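Local coordinates for protein 2-keto-3-deoxygluconate kinase (Thermotoga maritima, PDB 2AFB) that probably phosphorylates 2-keto-3-deoxygluconate with ATP, as a sugar kinase of the pfkB (ribokinase) family, at residues A[68-74]-A[92-97]; A[214-218]-A[239-244]. One frame throughout, in Å; residues are numbered along the deposited sequence.

Contact 1: residues A[68-74]-A[92-97]; sequences PNNPLGD and RGGNRI
Arg-92 lays its guanidinium group beside the turn that starts helix 71-82, and its NH2 serves two acceptors at once. One N-H runs almost straight (170°) to the carbonyl O of Pro-68, 2.9 Å from NH2; the other meets OD1 of Asp-74, 3.0 Å from NH2, in a salt bridge that uses the anti side of the carboxylate. Both acceptors lie near the guanidinium plane, whereas the carboxylate plane is turned 76° against it. The arginine doubles back at chi2 and chi3 to reach this place. Asn-69 comes over one guanidinium face, its OD1 offset toward the rim and the amide moderately inclined; Gly-73 O lies over the opposite face. An alanine in place of this arginine is likely to leave the Asp-74 carboxylate without its cationic mate and Pro-68 O without this donor. Gly-73 suits its place because a side chain would run into Pro-68 O. Asn-70 is the N-cap: its OD1 accepts from Gly-73 N at 3.1 Å and weakly from Leu-72 N, while ND2 reaches 92-97 through two waters, one bound to Ile-97 N and one to Asn-95 O. Further along the 92-97 loop, the Pro-68 ring lies with CG 3.5 Å from Ile-97 N, and Leu-72 CB meets Ile-97 CG2 at 3.8 Å. The contact joins the link from strand 60-67 into helix 71-82 to the loop between strand 90-92, bordering the large sheet, and strand 99-103 of the smaller one; Leu-72 also packs on Phe-101 of the second subunit.

Contact 2: residues A[214-218]-A[239-244]; sequences LGISV and EVTRKY
The Tyr-244 ring meets Ile-216 at its edge, where CD1 of the isoleucine lies near the ring plane, 4.4 Å from CE2. Leu-214 approaches the same ring carbon obliquely, its CD1 4.1 Å from Tyr-244 CE2; the leucine and the tyrosine lie alongside, pointing opposite ways. The phenol oxygen gives the ring a polar end: a water 2.7 Å from Tyr-244 OH donates to Leu-214 O, 2.6 Å away, bridging the helix to the backbone just before Gly-215. Tyrosine therefore suits a border position, offering carbon to the two aliphatic chains and a hydroxyl to the water. The other flat group is the carboxylate of Glu-239, whose OE1 comes within 3.5 Å of Ile-216 CG2; OE2 has a long, weak ion pair with Lys-235. In this ribokinase-like alpha/beta fold the contact sets the end of helix 230-244 against the chain leaving helix 207-214, where Gly-215, with its positive phi (67°), turns the backbone out of the helix. Val-240 fills the middle: its CG1 receives Ile-216 CD1 at 3.9 Å, the chains crossing obliquely, and Leu-214 CD1 at 4.1 Å, crossing at about a right angle. Ile-216 has CG1 beside its backbone N (chi1 -64°) and an extended chi2, which carries CD1 to this valine. Compact, branched Val-240 also packs on Ile-210 of helix 207-214 and Val-249 of strand 248-255.

How the contacts relate
Contacts 1 and 2 lie on opposite sides of the chain's centre, their own centres about 40 Å apart, and share no helix or strand. Each is partly buried and peripheral, and each pairs a loop with one end of a helix: contact 1 with the beginning of 71-82, contact 2 with the end of 230-244. Contact 1 combines a charged, hydrogen-bonded side with an apolar patch of proline, leucine and isoleucine, beside a cap local to the helix start, and it adjoins the second subunit. In contact 2 aliphatic packing dominates, away from the subunit interfaces. Water links the segments in both; direct bonds, a salt bridge and an arginine-carbonyl hydrogen bond, belong to contact 1 alone.

Contact 1: residues A[68-74]-A[92-97]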
loop_
_atom_site.group_PDB
_atom_site.type_symbol
_atom_site.label_atom_id
_atom_site.label_comp_id
_atom_site.label_asym_id
_atom_site.label_seq_id
_atom_site.Cartn_x
_atom_site.Cartn_y
_atom_site.Cartn_z
ATOM N N PRO A 68 8.960 23.550 14.621
ATOM C CA PRO A 68 7.781 23.956 15.371
ATOM C C PRO A 68 7.445 22.886 16.378
ATOM O O PRO A 68 7.733 21.746 16.137
ATOM C CB PRO A 68 6.683 24.004 14.304
ATOM C CG PRO A 68 7.116 22.997 13.303
ATOM C CD PRO A 68 8.609 23.114 13.256
ATOM N N ASN A 69 6.838 23.259 17.484
ATOM C CA ASN A 69 6.170 22.293 18.339
ATOM C C ASN A 69 4.844 21.852 17.756
ATOM O O ASN A 69 3.801 22.352 18.139
ATOM C CB ASN A 69 5.942 22.867 19.736
ATOM C CG ASN A 69 7.221 23.005 20.513
ATOM O OD1 ASN A 69 7.968 22.031 20.674
ATOM N ND2 ASN A 69 7.482 24.200 21.001
ATOM N N ASN A 70 4.893 20.943 16.792
ATOM C CA ASN A 70 3.714 20.310 16.293
ATOM C C ASN A 70 4.189 18.920 15.910
ATOM O O ASN A 70 5.375 18.657 15.958
ATOM C CB ASN A 70 3.049 21.169 15.176
ATOM C CG ASN A 70 3.823 21.182 13.821
ATOM O OD1 ASN A 70 4.586 20.283 13.538
ATOM N ND2 ASN A 70 3.563 22.206 12.970
ATOM N N PRO A 71 3.265 18.012 15.583
ATOM C CA PRO A 71 3.665 16.657 15.247
ATOM C C PRO A 71 4.651 16.518 14.097
ATOM O O PRO A 71 5.388 15.545 14.070
ATOM C CB PRO A 71 2.352 16.006 14.854
ATOM C CG PRO A 71 1.319 16.750 15.597
ATOM C CD PRO A 71 1.790 18.154 15.565
ATOM N N LEU A 72 4.663 17.437 13.137
ATOM C CA LEU A 72 5.641 17.342 12.047
ATOM C C LEU A 72 7.045 17.655 12.537
ATOM O O LEU A 72 7.990 16.952 12.221
ATOM C CB LEU A 72 5.240 18.220 10.858
ATOM C CG LEU A 72 3.946 17.626 10.248
ATOM C CD1 LEU A 72 3.067 18.671 9.706
ATOM C CD2 LEU A 72 4.231 16.523 9.230
ATOM N N GLY A 73 7.179 18.678 13.355
ATOM C CA GLY A 73 8.458 18.928 14.041
ATOM C C GLY A 73 8.914 17.779 14.940
ATOM O O GLY A 73 10.118 17.422 14.967
ATOM N N ASP A 74 7.982 17.203 15.699
ATOM C CA ASP A 74 8.295 15.995 16.520
ATOM C C ASP A 74 8.814 14.800 15.617
ATOM O O ASP A 74 9.788 14.093 15.937
ATOM C CB ASP A 74 7.040 15.520 17.235
ATOM C CG ASP A 74 6.521 16.490 18.328
ATOM O OD1 ASP A 74 7.219 17.459 18.720
ATOM O OD2 ASP A 74 5.376 16.244 18.822
ATOM N N ARG A 92 12.987 24.896 19.526
ATOM C CA ARG A 92 11.577 24.652 19.216
ATOM C C ARG A 92 10.728 25.932 19.280
ATOM O O ARG A 92 10.868 26.763 20.203
ATOM C CB ARG A 92 10.998 23.578 20.150
ATOM C CG ARG A 92 11.802 22.280 20.235
ATOM C CD ARG A 92 11.995 21.556 18.871
ATOM N NE ARG A 92 10.726 21.171 18.294
ATOM C CZ ARG A 92 10.128 19.993 18.436
ATOM N NH1 ARG A 92 10.710 18.992 19.078
ATOM N NH2 ARG A 92 8.929 19.797 17.881
ATOM N N GLY A 93 9.870 26.127 18.295
ATOM C CA GLY A 93 9.122 27.357 18.217
ATOM C C GLY A 93 8.749 27.640 16.789
ATOM O O GLY A 93 9.037 26.863 15.900
ATOM N N GLY A 94 8.095 28.770 16.573
ATOM C CA GLY A 94 7.596 29.140 15.248
ATOM C C GLY A 94 6.326 28.401 14.860
ATOM O O GLY A 94 5.801 27.590 15.633
ATOM N N ASN A 95 5.937 28.590 13.600
ATOM C CA ASN A 95 4.606 28.256 13.119
ATOM C C ASN A 95 4.417 27.030 12.288
ATOM O O ASN A 95 3.364 26.419 12.353
ATOM C CB ASN A 95 4.056 29.479 12.378
ATOM C CG ASN A 95 3.920 30.626 13.292
ATOM O OD1 ASN A 95 3.416 30.467 14.408
ATOM N ND2 ASN A 95 4.482 31.765 12.903
ATOM N N ARG A 96 5.412 26.672 11.490
ATOM C CA ARG A 96 5.312 25.541 10.588
ATOM C C ARG A 96 6.698 24.960 10.318
ATOM O O ARG A 96 7.723 25.632 10.511
ATOM C CB ARG A 96 4.695 25.937 9.238
ATOM C CG ARG A 96 5.599 26.794 8.327
ATOM C CD ARG A 96 4.818 27.386 7.159
ATOM N NE ARG A 96 4.373 26.360 6.218
ATOM C CZ ARG A 96 5.118 25.871 5.235
ATOM N NH1 ARG A 96 6.355 26.323 5.004
ATOM N NH2 ARG A 96 4.622 24.939 4.460
ATOM N N ILE A 97 6.687 23.717 9.872
ATOM C CA ILE A 97 7.827 23.078 9.225
ATOM C C ILE A 97 7.792 23.333 7.739
ATOM O O ILE A 97 6.736 23.445 7.140
ATOM C CB ILE A 97 7.891 21.572 9.487
ATOM C CG1 ILE A 97 9.324 21.049 9.279
ATOM C CG2 ILE A 97 6.889 20.791 8.618
ATOM C CD1 ILE A 97 9.515 19.527 9.543
HETATM O O HOH W 1 3.699 22.620 10.023
HETATM O O HOH W 2 1.672 24.139 13.812
#

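Contact 2: residues A[214-218]-A[239-244]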
loop_
_atom_site.group_PDB
_atom_site.type_symbol
_atom_site.label_atom_id
_atom_site.label_comp_id
_atom_site.label_asym_id
_atom_site.label_seq_id
_atom_site.Cartn_x
_atom_site.Cartn_y
_atom_site.Cartn_z
ATOM N N LEU A 214 31.718 31.792 -6.263
ATOM C CA LEU A 214 33.049 32.293 -6.061
ATOM C C LEU A 214 33.534 33.110 -7.246
ATOM O O LEU A 214 34.544 33.793 -7.140
ATOM C CB LEU A 214 34.019 31.148 -5.760
ATOM C CG LEU A 214 33.824 30.371 -4.453
ATOM C CD1 LEU A 214 35.035 29.453 -4.227
ATOM C CD2 LEU A 214 33.613 31.270 -3.240
ATOM N N GLY A 215 32.815 33.047 -8.365
ATOM C CA GLY A 215 33.237 33.741 -9.580
ATOM C C GLY A 215 34.507 33.187 -10.200
ATOM O O GLY A 215 35.213 33.898 -10.899
ATOM N N ILE A 216 34.806 31.922 -9.968
ATOM C CA ILE A 216 35.993 31.338 -10.556
ATOM C C ILE A 216 35.620 30.271 -11.572
ATOM O O ILE A 216 34.713 29.470 -11.340
ATOM C CB ILE A 216 36.905 30.737 -9.494
ATOM C CG1 ILE A 216 37.421 31.850 -8.572
ATOM C CG2 ILE A 216 38.075 30.012 -10.171
ATOM C CD1 ILE A 216 38.235 31.365 -7.359
ATOM N N SER A 217 36.364 30.242 -12.677
ATOM C CA SER A 217 36.062 29.366 -13.816
ATOM C C SER A 217 37.296 29.024 -14.665
ATOM O O SER A 217 38.297 29.753 -14.638
ATOM C CB SER A 217 35.029 30.043 -14.715
ATOM O OG SER A 217 34.608 29.150 -15.729
ATOM N N VAL A 218 37.191 27.932 -15.432
ATOM C CA VAL A 218 38.247 27.468 -16.350
ATOM C C VAL A 218 37.603 26.813 -17.584
ATOM O O VAL A 218 36.489 26.296 -17.496
ATOM C CB VAL A 218 39.187 26.437 -15.632
ATOM C CG1 VAL A 218 40.011 25.613 -16.632
ATOM C CG2 VAL A 218 40.104 27.139 -14.632
ATOM N N GLU A 239 43.322 27.199 -8.083
ATOM C CA GLU A 239 42.894 28.592 -8.055
ATOM C C GLU A 239 42.100 28.902 -6.777
ATOM O O GLU A 239 42.427 29.875 -6.092
ATOM C CB GLU A 239 42.105 28.964 -9.327
ATOM C CG GLU A 239 43.022 29.015 -10.544
ATOM C CD GLU A 239 42.385 29.598 -11.837
ATOM O OE1 GLU A 239 41.196 30.040 -11.805
ATOM O OE2 GLU A 239 43.118 29.623 -12.883
ATOM N N VAL A 240 41.090 28.089 -6.431
ATOM C CA VAL A 240 40.316 28.364 -5.197
ATOM C C VAL A 240 41.214 28.225 -3.970
ATOM O O VAL A 240 41.083 28.977 -3.009
ATOM C CB VAL A 240 39.014 27.494 -5.026
ATOM C CG1 VAL A 240 38.124 27.603 -6.249
ATOM C CG2 VAL A 240 39.330 26.047 -4.759
ATOM N N THR A 241 42.164 27.291 -4.026
ATOM C CA THR A 241 43.060 27.056 -2.904
ATOM C C THR A 241 44.005 28.232 -2.693
ATOM O O THR A 241 44.277 28.600 -1.549
ATOM C CB THR A 241 43.842 25.721 -3.079
ATOM O OG1 THR A 241 42.949 24.606 -2.888
ATOM C CG2 THR A 241 44.945 25.625 -2.071
ATOM N N ARG A 242 44.500 28.822 -3.779
ATOM C CA ARG A 242 45.383 29.988 -3.710
ATOM C C ARG A 242 44.717 31.262 -3.229
ATOM O O ARG A 242 45.381 32.119 -2.573
ATOM C CB ARG A 242 45.987 30.278 -5.081
ATOM C CG ARG A 242 47.162 29.400 -5.432
ATOM N N LYS A 243 43.440 31.421 -3.592
ATOM C CA LYS A 243 42.649 32.573 -3.162
ATOM C C LYS A 243 42.223 32.431 -1.702
ATOM O O LYS A 243 42.316 33.398 -0.974
ATOM C CB LYS A 243 41.426 32.824 -4.067
ATOM N N TYR A 244 41.781 31.243 -1.259
ATOM C CA TYR A 244 41.135 31.137 0.050
ATOM C C TYR A 244 41.863 30.299 1.070
ATOM O O TYR A 244 41.416 30.214 2.222
ATOM C CB TYR A 244 39.685 30.638 -0.104
ATOM C CG TYR A 244 38.860 31.578 -0.948
ATOM C CD1 TYR A 244 38.386 32.769 -0.416
ATOM C CD2 TYR A 244 38.579 31.304 -2.286
ATOM C CE1 TYR A 244 37.637 33.651 -1.176
ATOM C CE2 TYR A 244 37.834 32.196 -3.059
ATOM C CZ TYR A 244 37.369 33.369 -2.488
ATOM O OH TYR A 244 36.646 34.282 -3.205
HETATM O O HOH W 3 36.769 34.037 -5.854
#